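Local coordinates for bifunctional protein PutA (Bdellovibrio bacteriovorus, PDB 5UR2) that probably oxidises proline at a flavin site and then its semialdehyde product to L-glutamate with NAD(+), joining both steps of proline breakdown in one chain, at residues N356-A361 with K445-G450; G833-A838 with T860-V865; A869-A874 with V880-R885. One frame throughout, in Å; residues are numbered along the deposited sequence.

Contact 1. Residues N356-A361 with K445-G450; sequences NVRTLA and KDPAQG. With P5F (N-propargylglycine-modified flavin adenine dinucleotide), chain F.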
loop_
_atom_site.group_PDB
_atom_site.type_symbol
_atom_site.label_atom_id
_atom_site.label_comp_id
_atom_site.label_asym_id
_atom_site.label_seq_id
_atom_site.Cartn_x
_atom_site.Cartn_y
_atom_site.Cartn_z
ATOM N N ASN B 356 47.536 -21.894 -3.886
ATOM C CA ASN B 356 47.091 -22.123 -5.256
ATOM C C ASN B 356 48.290 -22.523 -6.111
ATOM O O ASN B 356 49.243 -21.746 -6.237
ATOM C CB ASN B 356 46.422 -20.834 -5.749
ATOM C CG ASN B 356 45.911 -20.902 -7.178
ATOM O OD1 ASN B 356 46.518 -21.507 -8.048
ATOM N ND2 ASN B 356 44.782 -20.239 -7.425
ATOM N N VAL B 357 48.247 -23.734 -6.696
ATOM C CA VAL B 357 49.396 -24.247 -7.449
ATOM C C VAL B 357 49.672 -23.390 -8.685
ATOM O O VAL B 357 50.833 -23.172 -9.042
ATOM C CB VAL B 357 49.195 -25.732 -7.816
ATOM C CG1 VAL B 357 50.249 -26.195 -8.824
ATOM C CG2 VAL B 357 49.301 -26.599 -6.574
ATOM N N ARG B 358 48.621 -22.886 -9.353
ATOM C CA ARG B 358 48.822 -21.952 -10.465
ATOM C C ARG B 358 49.619 -20.727 -10.025
ATOM O O ARG B 358 50.656 -20.397 -10.622
ATOM C CB ARG B 358 47.475 -21.530 -11.061
ATOM C CG ARG B 358 47.516 -20.214 -11.857
ATOM C CD ARG B 358 48.294 -20.337 -13.170
ATOM N NE ARG B 358 48.722 -19.027 -13.679
ATOM C CZ ARG B 358 49.106 -18.795 -14.936
ATOM N NH1 ARG B 358 49.110 -19.781 -15.821
ATOM N NH2 ARG B 358 49.490 -17.579 -15.313
ATOM N N THR B 359 49.151 -20.053 -8.965
ATOM C CA THR B 359 49.837 -18.878 -8.425
ATOM C C THR B 359 51.286 -19.189 -8.073
ATOM O O THR B 359 52.206 -18.443 -8.436
ATOM C CB THR B 359 49.095 -18.377 -7.183
ATOM O OG1 THR B 359 47.713 -18.153 -7.505
ATOM C CG2 THR B 359 49.731 -17.066 -6.651
ATOM N N LEU B 360 51.506 -20.278 -7.336
ATOM C CA LEU B 360 52.863 -20.647 -6.950
ATOM C C LEU B 360 53.745 -20.906 -8.172
ATOM O O LEU B 360 54.903 -20.474 -8.210
ATOM C CB LEU B 360 52.828 -21.878 -6.039
ATOM C CG LEU B 360 52.065 -21.717 -4.714
ATOM C CD1 LEU B 360 51.866 -23.059 -4.012
ATOM C CD2 LEU B 360 52.810 -20.772 -3.811
ATOM N N ALA B 361 53.223 -21.627 -9.170
ATOM C CA ALA B 361 54.019 -21.958 -10.354
ATOM C C ALA B 361 54.358 -20.712 -11.167
ATOM O O ALA B 361 55.457 -20.608 -11.721
ATOM C CB ALA B 361 53.279 -22.974 -11.230
ATOM N N LYS B 445 45.206 -22.574 -15.830
ATOM C CA LYS B 445 45.095 -21.618 -16.922
ATOM C C LYS B 445 45.434 -20.204 -16.451
ATOM O O LYS B 445 45.353 -19.866 -15.262
ATOM C CB LYS B 445 43.687 -21.625 -17.516
ATOM C CG LYS B 445 42.705 -20.725 -16.765
ATOM C CD LYS B 445 41.347 -20.661 -17.459
ATOM C CE LYS B 445 40.480 -19.543 -16.885
ATOM N NZ LYS B 445 40.106 -19.783 -15.458
ATOM N N ASP B 446 45.808 -19.379 -17.411
ATOM C CA ASP B 446 46.191 -18.004 -17.131
ATOM C C ASP B 446 44.968 -17.217 -16.673
ATOM O O ASP B 446 44.020 -17.063 -17.450
ATOM C CB ASP B 446 46.833 -17.400 -18.392
ATOM C CG ASP B 446 47.289 -15.957 -18.204
ATOM O OD1 ASP B 446 47.179 -15.413 -17.083
ATOM O OD2 ASP B 446 47.796 -15.378 -19.186
ATOM N N PRO B 447 44.951 -16.690 -15.442
ATOM C CA PRO B 447 43.782 -15.908 -14.995
ATOM C C PRO B 447 43.529 -14.678 -15.841
ATOM O O PRO B 447 42.382 -14.198 -15.896
ATOM C CB PRO B 447 44.147 -15.522 -13.553
ATOM C CG PRO B 447 45.663 -15.577 -13.530
ATOM C CD PRO B 447 46.025 -16.715 -14.428
ATOM N N ALA B 448 44.575 -14.158 -16.499
ATOM C CA ALA B 448 44.434 -13.009 -17.386
ATOM C C ALA B 448 43.760 -13.360 -18.705
ATOM O O ALA B 448 43.267 -12.453 -19.382
ATOM C CB ALA B 448 45.793 -12.370 -17.662
ATOM N N GLN B 449 43.682 -14.643 -19.066
ATOM C CA GLN B 449 43.119 -15.016 -20.361
ATOM C C GLN B 449 41.617 -14.756 -20.386
ATOM O O GLN B 449 40.875 -15.260 -19.540
ATOM C CB GLN B 449 43.405 -16.485 -20.665
ATOM C CG GLN B 449 42.588 -17.025 -21.852
ATOM C CD GLN B 449 42.947 -18.459 -22.239
ATOM O OE1 GLN B 449 42.782 -19.395 -21.462
ATOM N NE2 GLN B 449 43.419 -18.628 -23.458
ATOM N N GLY B 450 41.173 -13.971 -21.364
ATOM C CA GLY B 450 39.773 -13.618 -21.445
ATOM C C GLY B 450 39.258 -12.852 -20.248
ATOM O O GLY B 450 38.048 -12.831 -20.016
HETATM P PA P5F F . 42.810 -18.996 -3.898
HETATM O O1A P5F F . 43.690 -19.115 -5.188
HETATM O O2A P5F F . 41.662 -19.870 -3.786
HETATM O O5B P5F F . 42.156 -17.657 -3.694
HETATM C C5B P5F F . 41.048 -17.400 -2.839
HETATM C C4B P5F F . 40.923 -15.880 -2.652
HETATM O O4B P5F F . 40.428 -15.210 -3.786
HETATM C C3B P5F F . 40.039 -15.406 -1.535
HETATM O O3B P5F F . 40.636 -15.517 -0.300
HETATM C C2B P5F F . 39.777 -14.002 -1.910
HETATM O O2B P5F F . 40.853 -13.218 -1.525
HETATM C C1B P5F F . 39.727 -14.062 -3.395
HETATM N N9A P5F F . 38.397 -14.151 -3.942
HETATM C C8A P5F F . 37.433 -15.118 -3.690
HETATM N N7A P5F F . 36.348 -14.838 -4.422
HETATM C C5A P5F F . 36.568 -13.691 -5.188
HETATM C C6A P5F F . 35.814 -12.942 -6.089
HETATM N N6A P5F F . 34.476 -13.338 -6.430
HETATM N N1A P5F F . 36.328 -11.835 -6.656
HETATM C C2A P5F F . 37.583 -11.426 -6.372
HETATM N N3A P5F F . 38.336 -12.121 -5.471
HETATM C C4A P5F F . 37.878 -13.231 -4.880
HETATM N N1 P5F F . 44.673 -12.169 4.252
HETATM C C2 P5F F . 44.560 -10.764 4.563
HETATM O O2 P5F F . 43.557 -10.041 3.957
HETATM N N3 P5F F . 45.472 -10.132 5.469
HETATM C C4 P5F F . 46.517 -10.847 6.104
HETATM O O4 P5F F . 47.374 -10.166 6.979
HETATM C C4X P5F F . 46.632 -12.332 5.785
HETATM N N5 P5F F . 47.582 -13.195 6.482
HETATM C C5X P5F F . 47.915 -14.466 5.809
HETATM C C6 P5F F . 49.215 -15.145 6.100
HETATM C C7 P5F F . 49.574 -16.319 5.391
HETATM C C7M P5F F . 50.893 -16.995 5.694
HETATM C C8 P5F F . 48.703 -16.859 4.396
HETATM C C8M P5F F . 49.055 -18.102 3.620
HETATM C C9 P5F F . 47.472 -16.221 4.113
HETATM C C9A P5F F . 47.085 -14.989 4.856
HETATM N N10 P5F F . 45.821 -14.319 4.544
HETATM C C10 P5F F . 45.728 -12.929 4.893
HETATM C "C1'" P5F F . 44.750 -14.955 3.738
HETATM C "C2'" P5F F . 44.995 -14.828 2.234
HETATM O "O2'" P5F F . 44.855 -13.506 1.877
HETATM C "C3'" P5F F . 44.080 -15.686 1.357
HETATM O "O3'" P5F F . 42.778 -15.279 1.554
HETATM C "C4'" P5F F . 44.141 -17.182 1.631
HETATM O "O4'" P5F F . 45.414 -17.459 2.105
HETATM C "C5'" P5F F . 43.717 -18.087 0.459
HETATM O "O5'" P5F F . 44.164 -17.636 -0.804
HETATM P P P5F F . 44.748 -18.580 -1.987
HETATM O O1P P5F F . 45.790 -17.949 -2.988
HETATM O O2P P5F F . 45.203 -19.831 -1.145
HETATM O O3P P5F F . 43.396 -19.309 -2.567
HETATM C C21 P5F F . 46.389 -13.017 8.804
HETATM C C22 P5F F . 47.103 -13.088 7.659
HETATM C C23 P5F F . 46.119 -11.670 9.498
#
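Arg358 NH2 is the polar atom where several groups meet. Asp446 faces it across the contact, and Glu335 and Gln7 hold it from other parts of the chain, by a salt bridge and a hydrogen bond. The Asp446 bridge is long, with Arg358 NH2 3.6 Å from Asp446 OD1. The guanidinium and carboxylate planes are only 7° apart, but the oxygen lies well out of the guanidinium plane. No N-H points at it, and the attraction is between charges alone. Arg358 also lays one guanidinium face on the loop. Asp446 CA sits 3.5 Å above that plane toward its rim, and Pro447 CD comes within 3.6 Å of Arg358 NE. The chain of Arg358 bends at chi2 (69°), and Arg358 CD passes 3.6 Å from Lys445 O. Arg358 NH1 is bonded to Leu444 O, just before the loop.

Helix 357-369 follows strand 349-353 of the proline dehydrogenase TIM barrel. Asn356 is its N-cap, at the flavin end. Asn356 OD1 accepts from Thr359 N at 3.1 Å, with the donor above the carbonyl plane. The other end of the amide reaches the flavin modified by N-propargylglycine. Asn356 ND2 gives a nearly straight hydrogen bond (169°) of 2.7 Å to the phosphate oxygen P5F O1A.

Across the contact, Asp446 OD1 accepts from Ala448 N at 2.9 Å. This Asx turn lies within the type I turn from Asp446 to Gln449, and it restrains Asp446 OD1, the carboxylate oxygen nearest Arg358 NH2.

Contact 2. Residues G833-A838 with T860-V865; sequences GTIAEA and TIFGDV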
loop_
_atom_site.group_PDB
_atom_site.type_symbol
_atom_site.label_atom_id
_atom_site.label_comp_id
_atom_site.label_asym_id
_atom_site.label_seq_id
_atom_site.Cartn_x
_atom_site.Cartn_y
_atom_site.Cartn_z
ATOM N N GLY B 833 21.515 16.224 38.083
ATOM C CA GLY B 833 20.647 15.942 39.212
ATOM C C GLY B 833 20.197 14.491 39.253
ATOM O O GLY B 833 20.202 13.861 40.314
ATOM N N THR B 834 19.826 13.934 38.096
ATOM C CA THR B 834 19.475 12.519 38.044
ATOM C C THR B 834 20.660 11.653 38.456
ATOM O O THR B 834 20.506 10.677 39.203
ATOM C CB THR B 834 19.007 12.160 36.632
ATOM O OG1 THR B 834 17.790 12.849 36.361
ATOM C CG2 THR B 834 18.761 10.658 36.498
ATOM N N ILE B 835 21.860 12.003 37.991
ATOM C CA ILE B 835 23.043 11.234 38.358
ATOM C C ILE B 835 23.258 11.290 39.868
ATOM O O ILE B 835 23.597 10.281 40.501
ATOM C CB ILE B 835 24.268 11.749 37.588
ATOM C CG1 ILE B 835 24.133 11.440 36.097
ATOM C CG2 ILE B 835 25.553 11.119 38.141
ATOM C CD1 ILE B 835 25.174 12.136 35.238
ATOM N N ALA B 836 23.072 12.473 40.463
ATOM C CA ALA B 836 23.260 12.621 41.905
ATOM C C ALA B 836 22.220 11.830 42.688
ATOM O O ALA B 836 22.559 11.151 43.664
ATOM C CB ALA B 836 23.207 14.098 42.307
ATOM N N GLU B 837 20.951 11.903 42.280
ATOM C CA GLU B 837 19.928 11.119 42.964
ATOM C C GLU B 837 20.215 9.631 42.828
ATOM O O GLU B 837 20.179 8.890 43.816
ATOM C CB GLU B 837 18.539 11.458 42.411
ATOM N N ALA B 838 20.574 9.191 41.621
ATOM C CA ALA B 838 20.807 7.772 41.388
ATOM C C ALA B 838 22.007 7.255 42.175
ATOM O O ALA B 838 22.014 6.090 42.593
ATOM C CB ALA B 838 21.003 7.525 39.893
ATOM N N THR B 860 27.845 7.672 32.404
ATOM C CA THR B 860 27.654 7.107 33.736
ATOM C C THR B 860 26.894 5.791 33.638
ATOM O O THR B 860 25.858 5.728 32.970
ATOM C CB THR B 860 26.884 8.092 34.625
ATOM O OG1 THR B 860 27.527 9.373 34.586
ATOM C CG2 THR B 860 26.816 7.595 36.063
ATOM N N ILE B 861 27.376 4.759 34.340
ATOM C CA ILE B 861 26.761 3.432 34.322
ATOM C C ILE B 861 26.458 2.995 35.754
ATOM O O ILE B 861 27.361 2.960 36.598
ATOM C CB ILE B 861 27.666 2.386 33.646
ATOM C CG1 ILE B 861 28.107 2.834 32.258
ATOM C CG2 ILE B 861 26.929 1.073 33.513
ATOM C CD1 ILE B 861 29.052 1.849 31.601
ATOM N N PHE B 862 25.197 2.647 36.023
ATOM C CA PHE B 862 24.791 2.075 37.304
ATOM C C PHE B 862 24.514 0.587 37.154
ATOM O O PHE B 862 23.996 0.134 36.127
ATOM C CB PHE B 862 23.545 2.767 37.868
ATOM C CG PHE B 862 23.769 4.202 38.161
ATOM C CD1 PHE B 862 24.292 4.584 39.384
ATOM C CD2 PHE B 862 23.516 5.168 37.193
ATOM C CE1 PHE B 862 24.545 5.910 39.650
ATOM C CE2 PHE B 862 23.762 6.491 37.446
ATOM C CZ PHE B 862 24.280 6.868 38.680
ATOM N N GLY B 863 24.836 -0.166 38.205
ATOM C CA GLY B 863 24.714 -1.607 38.142
ATOM C C GLY B 863 23.682 -2.165 39.091
ATOM O O GLY B 863 23.340 -1.516 40.084
ATOM N N ASP B 864 23.183 -3.367 38.792
ATOM C CA ASP B 864 22.167 -4.035 39.614
ATOM C C ASP B 864 20.987 -3.117 39.911
ATOM O O ASP B 864 20.462 -3.100 41.024
ATOM C CB ASP B 864 22.762 -4.571 40.921
ATOM C CG ASP B 864 23.423 -5.919 40.747
ATOM O OD1 ASP B 864 22.699 -6.881 40.417
ATOM O OD2 ASP B 864 24.648 -6.029 40.954
ATOM N N VAL B 865 20.564 -2.357 38.910
ATOM C CA VAL B 865 19.412 -1.466 39.074
ATOM C C VAL B 865 18.138 -2.305 39.041
ATOM O O VAL B 865 17.983 -3.148 38.139
ATOM C CB VAL B 865 19.394 -0.400 37.979
ATOM C CG1 VAL B 865 18.260 0.603 38.202
ATOM C CG2 VAL B 865 20.739 0.315 37.902
#
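Helix 833-838 and strand 860-863 run in nearly the same direction, 27° apart, with their axes 10.5 Å from each other at closest approach. Phe862 bridges the gap. Its CG is anti to the carbonyl carbon (chi1 -63°), which carries the ring to the helix. The methyl of Ala838 rests over one ring face. Ala838 CB is 3.9 Å from the ring centroid of Phe862, in a CH-pi contact. Ala838 CB is offset toward the rim, 3.6 Å from Phe862 CZ. Backbone also meets the ring: Phe862 CE1 lies 3.8 Å from Ala838 C. Ile835 makes a looser apolar contact, with its CG2 4.5 Å from Phe862 CZ.

At the start of the strand, Ile835 CD1 is 3.7 Å from Thr860 OG1. That hydroxyl is hydrogen-bonded to Pro858 O, so its polar need is met although a methyl lies beside it. All four touching residues are buried. Leu844 and Val880 of the two flanking strands also touch Phe862. Strand 860-863 pairs antiparallel with 843-847 and parallel with 880-886. Here the helix packs on one face of this mixed sheet, in the alpha/beta aldehyde dehydrogenase fold.

Contact 3. Residues A869-A874 with V880-R885; sequences AKLAQA and VVAVIR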
loop_
_atom_site.group_PDB
_atom_site.type_symbol
_atom_site.label_atom_id
_atom_site.label_comp_id
_atom_site.label_asym_id
_atom_site.label_seq_id
_atom_site.Cartn_x
_atom_site.Cartn_y
_atom_site.Cartn_z
ATOM N N ALA B 869 12.868 0.589 39.269
ATOM C CA ALA B 869 13.438 1.821 39.798
ATOM C C ALA B 869 13.185 2.996 38.855
ATOM O O ALA B 869 13.112 2.842 37.628
ATOM C CB ALA B 869 14.947 1.666 40.008
ATOM N N LYS B 870 13.085 4.190 39.449
ATOM C CA LYS B 870 12.864 5.395 38.657
ATOM C C LYS B 870 13.931 5.548 37.576
ATOM O O LYS B 870 13.622 5.889 36.425
ATOM C CB LYS B 870 12.817 6.612 39.579
ATOM C CG LYS B 870 12.583 7.949 38.879
ATOM C CD LYS B 870 12.776 9.112 39.873
ATOM C CE LYS B 870 12.466 10.474 39.256
ATOM N NZ LYS B 870 12.578 11.562 40.277
ATOM N N LEU B 871 15.189 5.263 37.921
ATOM C CA LEU B 871 16.273 5.353 36.948
ATOM C C LEU B 871 16.020 4.463 35.744
ATOM O O LEU B 871 16.436 4.800 34.629
ATOM C CB LEU B 871 17.604 4.983 37.608
ATOM C CG LEU B 871 18.834 4.905 36.705
ATOM C CD1 LEU B 871 19.180 6.259 36.131
ATOM C CD2 LEU B 871 20.010 4.365 37.488
ATOM N N ALA B 872 15.328 3.340 35.946
ATOM C CA ALA B 872 15.052 2.363 34.902
ATOM C C ALA B 872 13.679 2.528 34.258
ATOM O O ALA B 872 13.261 1.642 33.507
ATOM C CB ALA B 872 15.191 0.944 35.461
ATOM N N GLN B 873 12.967 3.640 34.528
ATOM C CA GLN B 873 11.616 3.911 34.027
ATOM C C GLN B 873 11.478 5.280 33.361
ATOM O O GLN B 873 10.830 5.382 32.313
ATOM C CB GLN B 873 10.568 3.784 35.182
ATOM C CG GLN B 873 10.314 2.353 35.687
ATOM C CD GLN B 873 9.549 1.491 34.668
ATOM O OE1 GLN B 873 8.723 1.994 33.898
ATOM N NE2 GLN B 873 9.849 0.197 34.645
ATOM N N ALA B 874 12.039 6.335 33.952
ATOM C CA ALA B 874 11.906 7.686 33.420
ATOM C C ALA B 874 12.987 7.956 32.386
ATOM O O ALA B 874 14.160 7.632 32.600
ATOM C CB ALA B 874 11.995 8.721 34.551
ATOM N N VAL B 880 23.463 8.188 30.478
ATOM C CA VAL B 880 23.199 7.540 31.762
ATOM C C VAL B 880 22.554 6.186 31.490
ATOM O O VAL B 880 21.483 6.118 30.877
ATOM C CB VAL B 880 22.296 8.413 32.658
ATOM C CG1 VAL B 880 22.000 7.743 34.018
ATOM C CG2 VAL B 880 22.943 9.780 32.881
ATOM N N VAL B 881 23.211 5.114 31.922
ATOM C CA VAL B 881 22.782 3.749 31.642
ATOM C C VAL B 881 22.484 3.028 32.950
ATOM O O VAL B 881 23.277 3.093 33.901
ATOM C CB VAL B 881 23.848 2.967 30.854
ATOM C CG1 VAL B 881 23.416 1.505 30.671
ATOM C CG2 VAL B 881 24.122 3.652 29.525
ATOM N N ALA B 882 21.374 2.289 32.974
ATOM C CA ALA B 882 21.043 1.398 34.081
ATOM C C ALA B 882 21.247 -0.042 33.623
ATOM O O ALA B 882 20.546 -0.510 32.716
ATOM C CB ALA B 882 19.598 1.616 34.548
ATOM N N VAL B 883 22.198 -0.739 34.245
ATOM C CA VAL B 883 22.424 -2.163 33.986
ATOM C C VAL B 883 21.542 -2.966 34.938
ATOM O O VAL B 883 21.608 -2.786 36.158
ATOM C CB VAL B 883 23.905 -2.539 34.160
ATOM C CG1 VAL B 883 24.100 -4.030 33.937
ATOM C CG2 VAL B 883 24.772 -1.763 33.203
ATOM N N ILE B 884 20.701 -3.842 34.387
ATOM C CA ILE B 884 19.685 -4.559 35.162
ATOM C C ILE B 884 19.940 -6.051 35.051
ATOM O O ILE B 884 20.130 -6.573 33.947
ATOM C CB ILE B 884 18.259 -4.233 34.678
ATOM C CG1 ILE B 884 18.019 -2.724 34.658
ATOM C CG2 ILE B 884 17.224 -4.925 35.557
ATOM C CD1 ILE B 884 16.728 -2.332 33.954
ATOM N N ARG B 885 19.892 -6.747 36.180
ATOM C CA ARG B 885 20.155 -8.176 36.177
ATOM C C ARG B 885 18.874 -8.941 35.862
ATOM O O ARG B 885 17.784 -8.542 36.280
ATOM C CB ARG B 885 20.726 -8.611 37.523
ATOM C CG ARG B 885 21.516 -9.899 37.452
ATOM C CD ARG B 885 21.946 -10.319 38.839
ATOM N NE ARG B 885 23.072 -9.523 39.313
ATOM C CZ ARG B 885 24.339 -9.908 39.227
ATOM N NH1 ARG B 885 24.639 -11.079 38.681
ATOM N NH2 ARG B 885 25.304 -9.125 39.688
#
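Leu871 and Ala872 press on one face of strand 880-885 in the mixed sheet of the aldehyde dehydrogenase fold. They lie in the loop that connects strand 860-863 to its parallel neighbour 880-886. Residues 870-871 form a short 3-10 segment in that loop. Leu871 and Ala872, which follows it, both point toward the strand.

The tight part is wholly apolar. It uses alternate strand residues, Val880, Ala882 and Ile884, which all point toward the loop. Leu871 has its CG anti to the backbone N (chi1 175°), and its branches spread over two of them. Leu871 CD1 meets Val880 CG1 at 3.8 Å, and the two side chains cross at an angle. Leu871 CG lies 4.0 Å from Ala882 CB. The backbones come near each other at two small residues, where the CA atoms of Ala872 and Ala882 are 6.1 Å apart. Further along, Ala872 CB meets Ile884 CD1 at 3.9 Å. No hydrogen bond joins the two segments. Val881 points to the other side of the sheet, where it packs on Ala772 and Phe773 of helix 761-773.

The outer side of the loop is looser. Lys870 is extended and exposed, and it makes no contact with the strand. Ala869, Gln873 and Ala874 are partly exposed and also stay clear of it. Polar bonds hold this side instead. Gln873 NE2 bonds to Gly867 O and Ser898 O, while Lys750 NZ donates to both Leu871 O and Ala874 O. Ala872 N bonds back to Ala869 O at 2.8 Å. The turn is closed at Lys870 O, which accepts from Gln873 N and from Ala874 N, each at 3.0 Å.

From the N terminus, contact 1 comes first. It closes a loop of 83 residues between barrel helix 357-369 and the loop after helix 440-444. Contacts 2 and 3 follow in series, so none nests in or crosses another. Contact 2 closes 21 residues and contact 3 only five, both within the aldehyde dehydrogenase part of the chain. These two have centres 8 Å apart. They share a sheet in which strands 860-863 and 880-886 are neighbours. Asp864 OD1 and Arg885 NE add a salt bridge of 2.9 Å between them. Contact 1 lies on the opposite side of the chain's centre, about 47 Å from contact 2 at the nearest atoms.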